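Local atomic coordinates of DING protein (PDB entry 3W9W), a protein that binds inorganic phosphate, as a member of the PstS family of phosphate-binding proteins. Residues Q85-A90 with F298-F303; Q136-A141 with G184-T189; V105-K110 with S124-A129. The protein carries 1 engineered substitution. All coordinates share one frame; numbering follows the deposited sequence.

Interactions 1 and 2 approach the bound phosphate from two different sheets. Interaction 2 reaches the ion directly through Arg140, whereas in interaction 1 the side chain of Thr299 lies about 6 Å from it. Their centres are 26 Å apart, and their nearest atoms about 10 Å. Interaction 3, between 105-110 and 124-129, is more remote: its centre is 33 Å from that of interaction 1 and 21 Å from that of interaction 2. Strand 106-107 follows strand 83-92 in the chain, and strand 136-140 follows helix 109-117. Along the chain, both lie within the 207 residues that separate the two segments of interaction 1, with interaction 3 closing before interaction 2 opens.

Interaction 1: residues Q85-A90 with F298-F303; sequences QVPSVA and FTNLIF
Leu301 swings CG opposite its own carbonyl carbon (chi1 -53°) and stays extended beyond, which lays its branch against Ser88, with Leu301 CG 3.7 Å from Ser88 CB. Val89 CG2 and Thr299 CG2 both take the rotamer position between backbone N and carbonyl carbon. These two methyls lie side by side, pointing the same way, and at 3.4 Å between Val89 CG2 and Thr299 CG2 the packing is tight; the same rotation of Thr299 sends OG1 to Asp61. Ala90 and Phe298 share the opposite face of the sheet; Ala90 CB and Pro87 CB, the latter 3.9 Å from Phe298 CD1, both meet the ring obliquely.

The backbone fixes the register. Val86 and Leu301 exchange two bonds, Val86 N to Leu301 O at 3.0 Å and Leu301 N to Val86 O at 2.7 Å. Further along, Thr299 O receives Ser88 N at 2.7 Å and, weakly, Val89 N at 3.4 Å, while Thr299 N returns a bond to Val89 O. The extra residue is accommodated by Ser88, whose phi/psi of -102°/-58° leave the extended region.

With the isobutyl branch of Leu301 cut back to an alanine here, Ser88 CB would probably lose its apolar neighbour and a gap is likely to open toward Phe319 and Tyr14. Two neighbours facing one Thr299 define a classic beta bulge, here between antiparallel strands 83-92 and 296-304. A mixed sheet of order 2-1-3-5-4, with the returning strand 296-304 antiparallel to its neighbours, is characteristic of type II periplasmic binding proteins.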
# COMPACT_ATOMS: atom_id res chain seq x y z
N GLN A 85 -7.98 10.41 6.77
CA GLN A 85 -7.09 9.36 6.28
C GLN A 85 -7.72 8.05 6.69
O GLN A 85 -7.88 7.81 7.89
CB GLN A 85 -5.70 9.50 6.90
CG GLN A 85 -4.69 8.46 6.36
CD GLN A 85 -3.34 8.54 7.03
OE1 GLN A 85 -2.31 8.49 6.35
NE2 GLN A 85 -3.32 8.67 8.35
N VAL A 86 -8.11 7.23 5.73
CA VAL A 86 -8.73 5.94 6.05
C VAL A 86 -8.17 4.83 5.17
O VAL A 86 -7.80 5.07 4.02
CB VAL A 86 -10.27 5.97 5.85
CG1 VAL A 86 -10.94 6.78 6.93
CG2 VAL A 86 -10.64 6.50 4.46
N PRO A 87 -8.11 3.60 5.69
CA PRO A 87 -7.75 2.47 4.83
C PRO A 87 -8.78 2.35 3.71
O PRO A 87 -9.97 2.63 3.90
CB PRO A 87 -7.85 1.26 5.76
CG PRO A 87 -7.65 1.85 7.14
CD PRO A 87 -8.37 3.17 7.07
N SER A 88 -8.29 1.95 2.53
CA SER A 88 -9.13 1.71 1.38
C SER A 88 -9.34 0.20 1.22
O SER A 88 -10.47 -0.29 1.20
CB SER A 88 -8.45 2.29 0.15
OG SER A 88 -9.21 1.96 -1.00
N VAL A 89 -8.23 -0.53 1.08
CA VAL A 89 -8.24 -1.98 1.01
C VAL A 89 -6.98 -2.49 1.69
O VAL A 89 -6.04 -1.72 1.95
CB VAL A 89 -8.26 -2.53 -0.45
CG1 VAL A 89 -9.44 -1.98 -1.25
CG2 VAL A 89 -6.96 -2.23 -1.17
N ALA A 90 -6.93 -3.79 1.96
CA ALA A 90 -5.72 -4.42 2.46
C ALA A 90 -5.02 -5.12 1.30
O ALA A 90 -5.64 -5.44 0.28
CB ALA A 90 -6.03 -5.39 3.58
N PHE A 298 -1.97 -1.98 4.63
CA PHE A 298 -3.10 -1.26 4.07
C PHE A 298 -2.66 -0.21 3.06
O PHE A 298 -1.59 0.40 3.19
CB PHE A 298 -3.92 -0.60 5.18
CG PHE A 298 -4.61 -1.59 6.07
CD1 PHE A 298 -5.87 -2.07 5.74
CD2 PHE A 298 -4.00 -2.05 7.23
CE1 PHE A 298 -6.51 -2.99 6.56
CE2 PHE A 298 -4.64 -2.96 8.06
CZ PHE A 298 -5.89 -3.43 7.72
N THR A 299 -3.50 0.01 2.06
CA THR A 299 -3.39 1.20 1.23
C THR A 299 -4.61 2.07 1.53
O THR A 299 -5.68 1.55 1.83
CB THR A 299 -3.25 0.85 -0.27
OG1 THR A 299 -3.08 2.06 -1.02
CG2 THR A 299 -4.45 0.10 -0.79
N ASN A 300 -4.43 3.39 1.44
CA ASN A 300 -5.31 4.33 2.10
C ASN A 300 -5.85 5.41 1.18
O ASN A 300 -5.32 5.63 0.09
CB ASN A 300 -4.57 4.97 3.27
CG ASN A 300 -3.81 3.94 4.09
OD1 ASN A 300 -4.38 2.92 4.49
ND2 ASN A 300 -2.52 4.18 4.30
N LEU A 301 -6.90 6.08 1.65
CA LEU A 301 -7.45 7.26 1.00
C LEU A 301 -7.24 8.47 1.88
O LEU A 301 -7.31 8.39 3.11
CB LEU A 301 -8.96 7.12 0.81
CG LEU A 301 -9.49 5.87 0.12
CD1 LEU A 301 -11.01 5.94 0.07
CD2 LEU A 301 -8.89 5.71 -1.27
N ILE A 302 -6.96 9.61 1.24
CA ILE A 302 -6.88 10.89 1.93
C ILE A 302 -7.89 11.83 1.29
O ILE A 302 -7.83 12.09 0.09
CB ILE A 302 -5.46 11.49 1.86
CG1 ILE A 302 -4.45 10.51 2.47
CG2 ILE A 302 -5.42 12.83 2.57
CD1 ILE A 302 -3.00 10.88 2.19
N PHE A 303 -8.84 12.31 2.09
CA PHE A 303 -9.91 13.18 1.63
C PHE A 303 -10.00 14.37 2.58
O PHE A 303 -9.35 14.40 3.62
CB PHE A 303 -11.26 12.44 1.63
CG PHE A 303 -11.52 11.64 0.38
CD1 PHE A 303 -12.33 12.15 -0.63
CD2 PHE A 303 -10.96 10.38 0.22
CE1 PHE A 303 -12.58 11.42 -1.78
CE2 PHE A 303 -11.21 9.65 -0.94
CZ PHE A 303 -12.02 10.17 -1.94

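Interaction 2: residues Q136-A141 with G184-T189; sequences QVVYRA and GAVAAT. With PO4 (phosphate ion), chain C.
The two parallel strands of a beta-alpha-beta crossover, joined through helix 145-157, set Val138 alongside Val186 and Tyr139 alongside Ala187. The evidence is the staggered ladder of bonds. Val186 gives its N to Val137 O at 2.9 Å and takes Tyr139 N on its O at 2.9 Å; Ala188 repeats this two residues on, with Ala188 N to Tyr139 O at 3.0 Å and Ala141 N to Ala188 O at 2.9 Å. This last donor stands 36° out of the carbonyl plane, where strand 136-140 gives way to loop at Ala141.

Side chains add to the ladder. At its start Gln136, extended through its CD, lets NE2 reach Gly184 O at 2.7 Å, but the bond is bent and the oxygen sits 29° out of the amide plane; the other amide atom, OE1, is held by Arg207. In its middle Tyr139 has CG between its backbone N and carbonyl carbon (chi1 63°), which folds the ring over the neighbouring strand. Ala187 CA lies over one ring face, offset toward the rim, with Ala187 CB 3.5 Å from Tyr139 CZ, and Ala185 CB sits at the edge. Water 1, in the ring plane, links Tyr139 OH to Ala185 O.

Arg140 bends at two torsions and presents its guanidinium edge to the phosphate. Its NH2 makes a nearly straight bond of 2.8 Å to phosphate O1, NH1 a weak one to O2, and Glu142 pairs with NH2 as well. With Ser144, Gly145 and Thr146 from the strand-to-helix junction, and Thr8, Leu9 and Ser32 from another part of the chain, Arg140 completes a phosphate site as expected of a PstS-type binding protein.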
# COMPACT_ATOMS: atom_id res chain seq x y z
N GLN A 136 19.54 -10.04 -9.13
CA GLN A 136 19.59 -8.60 -9.30
C GLN A 136 18.31 -7.98 -8.74
O GLN A 136 17.21 -8.26 -9.21
CB GLN A 136 19.77 -8.23 -10.78
CG GLN A 136 20.01 -6.74 -11.03
CD GLN A 136 20.35 -6.43 -12.47
OE1 GLN A 136 19.69 -6.89 -13.40
NE2 GLN A 136 21.39 -5.63 -12.67
N VAL A 137 18.45 -7.13 -7.73
CA VAL A 137 17.30 -6.49 -7.11
C VAL A 137 16.82 -5.28 -7.91
O VAL A 137 17.63 -4.44 -8.30
CB VAL A 137 17.63 -6.06 -5.67
CG1 VAL A 137 16.56 -5.14 -5.11
CG2 VAL A 137 17.80 -7.28 -4.77
N VAL A 138 15.52 -5.21 -8.16
CA VAL A 138 14.90 -4.01 -8.74
C VAL A 138 14.09 -3.36 -7.62
O VAL A 138 13.41 -4.05 -6.86
CB VAL A 138 13.98 -4.35 -9.91
CG1 VAL A 138 13.48 -3.08 -10.59
CG2 VAL A 138 14.70 -5.25 -10.93
N TYR A 139 14.18 -2.04 -7.52
CA TYR A 139 13.48 -1.32 -6.46
C TYR A 139 12.88 -0.01 -7.00
O TYR A 139 13.21 0.43 -8.12
CB TYR A 139 14.41 -1.05 -5.26
CG TYR A 139 15.59 -0.16 -5.61
CD1 TYR A 139 15.52 1.21 -5.39
CD2 TYR A 139 16.75 -0.67 -6.19
CE1 TYR A 139 16.57 2.04 -5.72
CE2 TYR A 139 17.81 0.16 -6.53
CZ TYR A 139 17.71 1.52 -6.29
OH TYR A 139 18.73 2.39 -6.60
N ARG A 140 12.00 0.60 -6.22
CA ARG A 140 11.38 1.86 -6.62
C ARG A 140 12.31 3.04 -6.38
O ARG A 140 12.82 3.24 -5.27
CB ARG A 140 10.06 2.07 -5.88
CG ARG A 140 8.97 1.09 -6.30
CD ARG A 140 8.34 1.49 -7.64
NE ARG A 140 7.59 2.73 -7.48
CZ ARG A 140 6.36 2.78 -6.97
NH1 ARG A 140 5.72 1.66 -6.63
NH2 ARG A 140 5.76 3.95 -6.82
N ALA A 141 12.54 3.82 -7.42
CA ALA A 141 13.44 4.97 -7.35
C ALA A 141 12.88 6.07 -6.46
O ALA A 141 13.62 6.74 -5.76
CB ALA A 141 13.69 5.52 -8.75
N GLY A 184 24.71 -4.07 -8.85
CA GLY A 184 23.87 -3.71 -9.98
C GLY A 184 22.38 -3.64 -9.70
O GLY A 184 21.58 -3.93 -10.58
N ALA A 185 22.00 -3.25 -8.49
CA ALA A 185 20.59 -3.05 -8.21
C ALA A 185 20.04 -1.96 -9.12
O ALA A 185 20.71 -0.97 -9.39
CB ALA A 185 20.37 -2.70 -6.75
N VAL A 186 18.81 -2.16 -9.60
CA VAL A 186 18.20 -1.29 -10.60
C VAL A 186 17.01 -0.52 -10.02
O VAL A 186 16.12 -1.13 -9.43
CB VAL A 186 17.68 -2.14 -11.77
CG1 VAL A 186 16.93 -1.28 -12.79
CG2 VAL A 186 18.84 -2.89 -12.44
N ALA A 187 17.01 0.80 -10.19
CA ALA A 187 15.89 1.63 -9.76
C ALA A 187 14.94 1.89 -10.93
O ALA A 187 15.38 2.13 -12.05
CB ALA A 187 16.40 2.95 -9.21
N ALA A 188 13.63 1.86 -10.67
CA ALA A 188 12.65 2.22 -11.69
C ALA A 188 11.49 2.95 -11.06
O ALA A 188 11.31 2.92 -9.84
CB ALA A 188 12.16 0.98 -12.44
N THR A 189 10.70 3.62 -11.89
CA THR A 189 9.65 4.50 -11.41
C THR A 189 8.27 3.88 -11.63
O THR A 189 7.95 3.40 -12.73
CB THR A 189 9.73 5.89 -12.09
OG1 THR A 189 10.94 6.54 -11.68
CG2 THR A 189 8.54 6.76 -11.71
P PO4 C . 3.08 3.43 -4.56
O1 PO4 C . 3.10 3.84 -6.01
O2 PO4 C . 4.14 2.38 -4.30
O3 PO4 C . 3.26 4.63 -3.68
O4 PO4 C . 1.72 2.81 -4.31
O HOH W 1 20.97 1.40 -7.89

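Interaction 3: residues V105-K110 with S124-A129; sequences VDLSVK and SGITGA
No ring or side-chain amide enters between Leu107 and Ile126, whose contact is wholly aliphatic. The one flat side-chain group in the two segments, the carboxylate of Asp106, keeps too far from 124-129 for that segment to cover a face or an edge, and its OD2 accepts Gly244 N instead. The remaining flat groups are peptides, and two of them are joined through water 2. Asp106 N donates to this water at 3.0 Å, and the water lies 2.9 Å from Thr127 O, to which it is hydrogen-bonded; no direct hydrogen bond crosses between the segments.

What crosses directly is a small methyl interface, burying 182 Å² in all. Ile126 sets CG1 opposite its carbonyl carbon and bends again at the next torsion (chi2 -55°), so that CD1 and CG2 both address one methyl. Leu107 CD2 thus lies 3.6 Å from Ile126 CD1 and 3.8 Å from Ile126 CG2, the two side chains crossing at a slant. Beside them, Val105 CG2 rests 4.0 Å from Ala129 CB, while Val105 CG1 only grazes Ile126 CG2 at 4.5 Å.

Ile126 and Ala129 are brought to the same partner surface by a type II beta turn. The bond of Ala129 N to Ile126 O, 3.3 Å long, closes it, and Gly128 takes the positive phi of 82° that such a turn requires.

Around the contact, strand 106-107 forms an edge of a three-stranded sheet beside strand 231-237, with Val105 and Leu107 bonded to Arg231. Helix 109-117 begins immediately afterwards, with Ser108 as its N-cap. Its Glu111 and Val115 touch Ile126 and its Leu112 touches Leu107, so the turn packs against both the strand and the helix that follows it.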
# COMPACT_ATOMS: atom_id res chain seq x y z
N VAL A 105 9.86 -21.49 -6.02
CA VAL A 105 10.68 -20.61 -5.20
C VAL A 105 9.87 -20.25 -3.96
O VAL A 105 8.81 -19.64 -4.05
CB VAL A 105 11.10 -19.34 -5.97
CG1 VAL A 105 11.79 -18.36 -5.04
CG2 VAL A 105 12.02 -19.72 -7.12
N ASP A 106 10.38 -20.67 -2.81
CA ASP A 106 9.70 -20.46 -1.54
C ASP A 106 10.73 -19.86 -0.60
O ASP A 106 11.61 -20.57 -0.09
CB ASP A 106 9.19 -21.80 -1.02
CG ASP A 106 8.38 -21.68 0.25
OD1 ASP A 106 8.25 -20.56 0.80
OD2 ASP A 106 7.87 -22.73 0.71
N LEU A 107 10.65 -18.56 -0.38
CA LEU A 107 11.61 -17.86 0.45
C LEU A 107 11.29 -18.01 1.93
O LEU A 107 10.17 -17.76 2.36
CB LEU A 107 11.64 -16.38 0.09
CG LEU A 107 12.13 -16.05 -1.32
CD1 LEU A 107 11.80 -14.61 -1.72
CD2 LEU A 107 13.63 -16.30 -1.42
N SER A 108 12.28 -18.43 2.72
CA SER A 108 12.16 -18.20 4.15
C SER A 108 12.30 -16.70 4.36
O SER A 108 12.85 -15.98 3.52
CB SER A 108 13.25 -18.94 4.92
OG SER A 108 14.53 -18.44 4.61
N VAL A 109 11.81 -16.21 5.49
CA VAL A 109 11.99 -14.81 5.82
C VAL A 109 13.48 -14.46 5.88
O VAL A 109 13.89 -13.42 5.38
CB VAL A 109 11.25 -14.43 7.11
CG1 VAL A 109 11.58 -13.01 7.54
CG2 VAL A 109 9.75 -14.59 6.89
N LYS A 110 14.29 -15.36 6.43
CA LYS A 110 15.73 -15.12 6.50
C LYS A 110 16.36 -14.97 5.10
O LYS A 110 17.20 -14.10 4.88
CB LYS A 110 16.42 -16.25 7.29
CG LYS A 110 17.94 -16.13 7.34
CD LYS A 110 18.40 -14.86 8.04
CE LYS A 110 19.90 -14.87 8.25
NZ LYS A 110 20.40 -13.55 8.71
N SER A 124 21.50 -19.74 -5.88
CA SER A 124 21.83 -21.01 -5.23
C SER A 124 21.67 -20.94 -3.70
O SER A 124 21.60 -21.97 -3.03
CB SER A 124 23.25 -21.45 -5.59
OG SER A 124 24.19 -20.47 -5.20
N GLY A 125 21.62 -19.71 -3.17
CA GLY A 125 21.42 -19.49 -1.74
C GLY A 125 19.97 -19.59 -1.30
O GLY A 125 19.67 -19.41 -0.11
N ILE A 126 19.08 -19.88 -2.24
CA ILE A 126 17.67 -20.09 -1.90
C ILE A 126 17.39 -21.59 -1.89
O ILE A 126 17.34 -22.22 -2.95
CB ILE A 126 16.73 -19.39 -2.90
CG1 ILE A 126 17.09 -17.92 -3.06
CG2 ILE A 126 15.27 -19.58 -2.49
CD1 ILE A 126 17.11 -17.15 -1.76
N THR A 127 17.22 -22.16 -0.70
CA THR A 127 17.10 -23.61 -0.60
C THR A 127 15.87 -24.14 -1.34
O THR A 127 14.78 -23.57 -1.26
CB THR A 127 17.11 -24.12 0.86
OG1 THR A 127 15.95 -23.65 1.57
CG2 THR A 127 18.36 -23.67 1.59
N GLY A 128 16.07 -25.22 -2.09
CA GLY A 128 14.98 -25.89 -2.78
C GLY A 128 14.56 -25.28 -4.11
O GLY A 128 13.74 -25.86 -4.81
N ALA A 129 15.11 -24.12 -4.46
CA ALA A 129 14.67 -23.41 -5.66
C ALA A 129 15.24 -23.97 -6.97
O ALA A 129 14.73 -23.66 -8.05
CB ALA A 129 14.95 -21.92 -5.54
O HOH W 2 12.61 -22.62 -2.89